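Side-chain contacts in tannase (Lactobacillus plantarum, PDB 3WA7), which hydrolyses ester bonds of tannins, probably by the serine-hydrolase route of the alpha/beta-hydrolase family: residues Val47-Ala51 against Ala52-Gly56; Leu339-Met342 against Lys343-Ala347; Gln384-Ala388 against Glu389-Ala393. All coordinates share one frame; numbering follows the deposited sequence.

Contact 1 of 3, residues Val47-Ala51 against Ala52-Gly56; sequences VFVPA and AYLHG
Val49, near the end of strand 44-50, reaches Tyr53 with one methyl, CG1 lying 3.7 Å from Tyr53 CB. That branch stands opposite the backbone N (chi1 -176°), on the carbonyl side, where CG1 of Val49 also meets Leu54 CD2 at 4.0 Å. Pro50 follows, slanting across the phenol of Tyr53. Its CB sits above one face of the ring, 4.2 Å from the centroid and 19° off the normal, a CH-pi contact, while Pro50 CD approaches Tyr53 CD1 to 3.7 Å. The strand, an inner one of the mixed alpha/beta-hydrolase sheet, passes here directly into a 3-10 turn. Its first bond runs from Tyr53 N to Pro50 O at 3.0 Å, so one residue supplies both the acceptor and the ring cover. Tyr53 OH hydrogen-bonds Gly105 O, just beyond helix 95-103. With an alanine at position Tyr53, Gly105 O would probably lose its hydroxyl mate and the Pro50 ring the flat surface it rests on. Ala51 repeats the 3-10 pattern, its O taking Leu54 N at 3.0 Å. The edge of the His55 imidazole also turns to this carbonyl, CD2 coming within 3.3 Å of Ala51 O, which lies in the ring plane.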
# COMPACT_ATOMS: atom_id res chain seq x y z
N VAL A 47 -13.55 -16.41 -1.88
CA VAL A 47 -14.53 -15.84 -0.97
C VAL A 47 -14.60 -16.67 0.31
O VAL A 47 -14.74 -17.89 0.25
CB VAL A 47 -15.93 -15.82 -1.61
CG1 VAL A 47 -16.94 -15.24 -0.64
CG2 VAL A 47 -15.90 -15.01 -2.89
N PHE A 48 -14.49 -16.00 1.46
CA PHE A 48 -14.55 -16.69 2.74
C PHE A 48 -15.62 -16.03 3.60
O PHE A 48 -15.64 -14.81 3.78
CB PHE A 48 -13.19 -16.65 3.42
CG PHE A 48 -12.09 -17.20 2.56
CD1 PHE A 48 -11.24 -16.35 1.87
CD2 PHE A 48 -11.95 -18.57 2.40
CE1 PHE A 48 -10.26 -16.86 1.01
CE2 PHE A 48 -10.97 -19.09 1.55
CZ PHE A 48 -10.13 -18.23 0.86
N VAL A 49 -16.52 -16.86 4.14
CA VAL A 49 -17.64 -16.37 4.92
C VAL A 49 -17.81 -17.05 6.27
O VAL A 49 -17.77 -18.28 6.36
CB VAL A 49 -18.96 -16.57 4.13
CG1 VAL A 49 -20.13 -15.96 4.89
CG2 VAL A 49 -18.83 -15.96 2.74
N PRO A 50 -17.98 -16.26 7.35
CA PRO A 50 -18.17 -16.87 8.67
C PRO A 50 -19.38 -17.80 8.58
O PRO A 50 -20.40 -17.43 8.00
CB PRO A 50 -18.42 -15.66 9.57
CG PRO A 50 -17.55 -14.60 8.92
CD PRO A 50 -17.86 -14.80 7.45
N ALA A 51 -19.27 -18.99 9.16
CA ALA A 51 -20.35 -19.96 9.11
C ALA A 51 -21.71 -19.42 9.55
O ALA A 51 -22.75 -19.82 9.02
CB ALA A 51 -19.98 -21.19 9.94
N ALA A 52 -21.71 -18.52 10.52
CA ALA A 52 -22.95 -17.95 11.04
C ALA A 52 -23.84 -17.34 9.96
O ALA A 52 -25.06 -17.34 10.08
CB ALA A 52 -22.64 -16.91 12.10
N TYR A 53 -23.23 -16.82 8.90
CA TYR A 53 -23.98 -16.17 7.83
C TYR A 53 -24.72 -17.13 6.90
O TYR A 53 -25.39 -16.70 5.96
CB TYR A 53 -23.04 -15.23 7.06
CG TYR A 53 -22.41 -14.18 7.96
CD1 TYR A 53 -21.28 -13.47 7.56
CD2 TYR A 53 -22.92 -13.94 9.24
CE1 TYR A 53 -20.67 -12.54 8.42
CE2 TYR A 53 -22.32 -13.02 10.10
CZ TYR A 53 -21.20 -12.33 9.69
OH TYR A 53 -20.59 -11.45 10.56
N LEU A 54 -24.60 -18.42 7.17
CA LEU A 54 -25.30 -19.44 6.39
C LEU A 54 -26.37 -20.03 7.31
O LEU A 54 -27.07 -20.98 6.95
CB LEU A 54 -24.36 -20.55 5.93
CG LEU A 54 -23.45 -20.31 4.71
CD1 LEU A 54 -24.32 -19.98 3.51
CD2 LEU A 54 -22.48 -19.18 4.99
N HIS A 55 -26.50 -19.44 8.49
CA HIS A 55 -27.46 -19.88 9.51
C HIS A 55 -28.34 -18.72 9.98
O HIS A 55 -29.05 -18.86 10.98
CB HIS A 55 -26.71 -20.45 10.72
CG HIS A 55 -26.10 -21.79 10.47
ND1 HIS A 55 -26.78 -22.97 10.69
CD2 HIS A 55 -24.88 -22.14 9.99
CE1 HIS A 55 -26.00 -23.99 10.36
NE2 HIS A 55 -24.85 -23.52 9.93
N GLY A 56 -28.28 -17.60 9.27
CA GLY A 56 -29.07 -16.45 9.66
C GLY A 56 -28.70 -15.95 11.04
O GLY A 56 -29.53 -15.35 11.74

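Contact 2 of 3, residues Leu339-Met342 against Lys343-Ala347; sequences LTRM and KAVPA
The guanidinium of Arg341 meets the backbone of Lys343 edge-on: NH1 donates to Lys343 O over 3.0 Å, nearly straight at 169°, and the oxygen lies in the guanidinium plane. CG stands anti to the backbone N (chi1 166°), so that CG and CD run past the carbonyl, with Arg341 CD 3.2 Å from Lys343 O, and the bend at chi3 (-80°) then carries the guanidinium round to it. Val345 crosses the arginine at about a right angle, and its CG2 touches NH1 of Arg341 at 3.6 Å. The remaining nitrogens bind other parts of the chain: NH2 forms a salt bridge with Glu217 and NE a hydrogen bond with Ile223 O, which probably fixes the rotation of the group. Selenomethionine-labelled Met342 and Lys343 form a separate pair, two extended chains lying alongside and pointing the same way, with Met342 CE 4.0 Å from Lys343 CE. The buried Met342 O has no partner in the model, whereas both backbone N atoms bond to the hydroxyl of Tyr216, and Lys343 NZ ends on Asp421 O and on a glycerol, probably from the crystallisation liquor. The pair lies near the probable catalytic centre of an alpha/beta-hydrolase: neither side chain touches it, but Met342 is close to the likely triad Ser163, His451 and Asp419, and Lys343 to the putative nucleophile elbow.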
# COMPACT_ATOMS: atom_id res chain seq x y z
N LEU A 339 19.22 5.25 11.91
CA LEU A 339 18.29 4.32 11.27
C LEU A 339 18.90 3.69 10.01
O LEU A 339 18.68 2.51 9.72
CB LEU A 339 17.01 5.07 10.89
CG LEU A 339 15.91 4.25 10.22
CD1 LEU A 339 15.51 3.08 11.11
CD2 LEU A 339 14.72 5.15 9.94
N THR A 340 19.68 4.51 9.30
CA THR A 340 20.39 4.17 8.06
C THR A 340 19.57 4.26 6.77
O THR A 340 18.35 4.06 6.75
CB THR A 340 21.05 2.75 8.09
OG1 THR A 340 20.06 1.74 7.90
CG2 THR A 340 21.78 2.53 9.41
N ARG A 341 20.27 4.59 5.70
CA ARG A 341 19.70 4.70 4.37
C ARG A 341 19.63 3.29 3.79
O ARG A 341 20.56 2.51 3.95
CB ARG A 341 20.59 5.58 3.49
CG ARG A 341 20.28 5.50 1.99
CD ARG A 341 21.44 6.05 1.17
NE ARG A 341 21.45 7.51 1.10
CZ ARG A 341 20.73 8.23 0.24
NH1 ARG A 341 19.93 7.62 -0.63
NH2 ARG A 341 20.82 9.55 0.24
N MSE A 342 18.53 2.98 3.12
CA MSE A 342 18.36 1.66 2.53
C MSE A 342 18.69 1.63 1.05
O MSE A 342 19.49 0.82 0.59
CB MSE A 342 16.91 1.19 2.72
CG MSE A 342 16.63 -0.18 2.15
SE MSE A 342 14.74 -0.55 2.12
CE MSE A 342 14.72 -1.85 0.70
N LYS A 343 18.07 2.54 0.30
CA LYS A 343 18.25 2.61 -1.15
C LYS A 343 19.24 3.66 -1.63
O LYS A 343 19.48 4.67 -0.97
CB LYS A 343 16.89 2.86 -1.81
CG LYS A 343 15.86 1.78 -1.48
CD LYS A 343 14.49 2.13 -2.03
CE LYS A 343 13.49 1.01 -1.76
NZ LYS A 343 12.14 1.33 -2.31
N ALA A 344 19.81 3.40 -2.81
CA ALA A 344 20.78 4.31 -3.42
C ALA A 344 20.06 5.45 -4.13
O ALA A 344 18.88 5.71 -3.86
CB ALA A 344 21.66 3.54 -4.40
N VAL A 345 20.74 6.12 -5.06
CA VAL A 345 20.16 7.25 -5.77
C VAL A 345 20.18 7.11 -7.30
O VAL A 345 21.23 6.84 -7.88
CB VAL A 345 20.92 8.55 -5.41
CG1 VAL A 345 20.22 9.76 -6.02
CG2 VAL A 345 21.02 8.69 -3.90
N PRO A 346 19.02 7.25 -7.96
CA PRO A 346 17.71 7.52 -7.37
C PRO A 346 17.20 6.23 -6.73
O PRO A 346 17.52 5.14 -7.19
CB PRO A 346 16.86 7.93 -8.57
CG PRO A 346 17.87 8.47 -9.55
CD PRO A 346 18.99 7.47 -9.41
N ALA A 347 16.40 6.36 -5.67
CA ALA A 347 15.89 5.18 -4.97
C ALA A 347 14.79 4.43 -5.72
O ALA A 347 14.61 3.23 -5.53
CB ALA A 347 15.38 5.58 -3.58

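Contact 3 of 3, residues Gln384-Ala388 against Glu389-Ala393; sequences QLADA and ELIQA
Asp387 caps the start of helix 388-393, gripping the backbone of Leu390 in a local, partly buried contact at the N-terminal end of the helix, in the long region between strands 199-203 and 410-414. Its OD2 accepts from Leu390 N at 3.0 Å, the donor coming from the anti side of the carboxylate and 27° out of its plane. With CG anti to the backbone N (chi1 -179°), on the carbonyl side, the carboxylate is carried forward over the first turn. Leu390 N also lies 3.1 Å from Asp387 O, a weak bond, so its N-H is shared between side chain and main chain. A water completes the cap: it donates to Asp387 OD1 at 2.7 Å and accepts from Glu389 N, bridging the second carboxylate oxygen to another amide of the first turn. Helical bonding proper then takes over, with Ile391 N on Asp387 O at 3.0 Å and Gln392 N on Ala388 O.

The side chains of Asp387 and Glu389 run side by side, their carboxylate planes 66° apart and not in contact, with Asp387 OD2 4.9 Å from Glu389 OE1. Two such like charges would tend to repel each other, though the amides at the helix start probably offset this. Beneath the cap, Ile391 turns toward the incoming chain; its CG1 passes 3.3 Å from Asp387 O, and its CD1 meets Ala386 CB at 4.1 Å. Glu389 and Leu390 also touch Tyr180, which joins the helix to the loop after helix 164-174. An aspartate at the N-cap accepting from the amide three residues on is the classic helix N-cap, and the apolar contact between Ala386, just before it, and Ile391, four residues after it, occupies the positions of a hydrophobic staple.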
# COMPACT_ATOMS: atom_id res chain seq x y z
N GLN A 384 12.69 5.01 -22.52
CA GLN A 384 11.53 5.83 -22.81
C GLN A 384 10.97 6.33 -21.48
O GLN A 384 11.18 5.71 -20.44
CB GLN A 384 10.43 5.01 -23.50
CG GLN A 384 10.78 4.43 -24.85
CD GLN A 384 9.64 3.60 -25.41
OE1 GLN A 384 8.53 4.10 -25.59
NE2 GLN A 384 9.90 2.33 -25.67
N LEU A 385 10.26 7.45 -21.53
CA LEU A 385 9.63 8.02 -20.34
C LEU A 385 8.16 7.61 -20.38
O LEU A 385 7.49 7.80 -21.39
CB LEU A 385 9.76 9.55 -20.37
CG LEU A 385 9.07 10.37 -19.27
CD1 LEU A 385 9.64 10.04 -17.90
CD2 LEU A 385 9.25 11.85 -19.58
N ALA A 386 7.67 7.05 -19.29
CA ALA A 386 6.28 6.61 -19.22
C ALA A 386 5.29 7.75 -19.43
O ALA A 386 5.57 8.91 -19.13
CB ALA A 386 6.01 5.93 -17.88
N ASP A 387 4.12 7.40 -19.96
CA ASP A 387 3.05 8.36 -20.23
C ASP A 387 2.66 9.12 -18.96
O ASP A 387 2.36 8.52 -17.93
CB ASP A 387 1.83 7.61 -20.77
CG ASP A 387 0.68 8.54 -21.09
OD1 ASP A 387 0.78 9.30 -22.08
OD2 ASP A 387 -0.32 8.51 -20.35
N ALA A 388 2.67 10.45 -19.04
CA ALA A 388 2.33 11.30 -17.90
C ALA A 388 0.93 11.03 -17.35
O ALA A 388 0.70 11.09 -16.14
CB ALA A 388 2.47 12.77 -18.28
N GLU A 389 -0.01 10.76 -18.24
CA GLU A 389 -1.39 10.50 -17.85
C GLU A 389 -1.49 9.21 -17.03
O GLU A 389 -2.26 9.13 -16.07
CB GLU A 389 -2.28 10.40 -19.09
CG GLU A 389 -3.77 10.42 -18.82
CD GLU A 389 -4.58 10.45 -20.11
OE1 GLU A 389 -4.32 11.33 -20.95
OE2 GLU A 389 -5.48 9.60 -20.27
N LEU A 390 -0.69 8.21 -17.40
CA LEU A 390 -0.68 6.94 -16.69
C LEU A 390 -0.03 7.10 -15.31
O LEU A 390 -0.51 6.55 -14.32
CB LEU A 390 0.09 5.88 -17.50
CG LEU A 390 0.34 4.54 -16.79
CD1 LEU A 390 -0.98 3.91 -16.37
CD2 LEU A 390 1.10 3.62 -17.74
N ILE A 391 1.06 7.84 -15.26
CA ILE A 391 1.75 8.07 -13.99
C ILE A 391 0.77 8.74 -13.02
O ILE A 391 0.65 8.34 -11.87
CB ILE A 391 2.98 8.98 -14.20
CG1 ILE A 391 4.01 8.26 -15.08
CG2 ILE A 391 3.57 9.37 -12.85
CD1 ILE A 391 5.18 9.14 -15.49
N GLN A 392 0.06 9.75 -13.52
CA GLN A 392 -0.92 10.47 -12.71
C GLN A 392 -2.09 9.58 -12.28
O GLN A 392 -2.56 9.64 -11.14
CB GLN A 392 -1.44 11.67 -13.50
CG GLN A 392 -2.50 12.49 -12.79
CD GLN A 392 -3.03 13.62 -13.65
OE1 GLN A 392 -2.28 14.53 -14.02
NE2 GLN A 392 -4.31 13.57 -13.97
N ALA A 393 -2.55 8.75 -13.21
CA ALA A 393 -3.67 7.86 -12.97
C ALA A 393 -3.45 6.85 -11.84
O ALA A 393 -4.40 6.47 -11.15
CB ALA A 393 -4.03 7.11 -14.25
O HOH W 1 -0.14 11.64 -21.23

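The three contacts follow one another along the chain without overlap. Contact 1 stands apart, on the opposite side of the chain's centre from the other two: its centre is about 46 Å from that of contact 2 and 43 Å from that of contact 3. It belongs to the early, antiparallel part of the nine-stranded sheet, at the end of strand 44-50. Contacts 2 and 3 both fall in the long insertion between the neighbouring strands 199-203 and 410-414, with centres 24 Å apart and nearest atoms about 12 Å apart. Of the three, contact 2 is the one beside the probable catalytic residues; contacts 1 and 3 shape a strand end and a helix start.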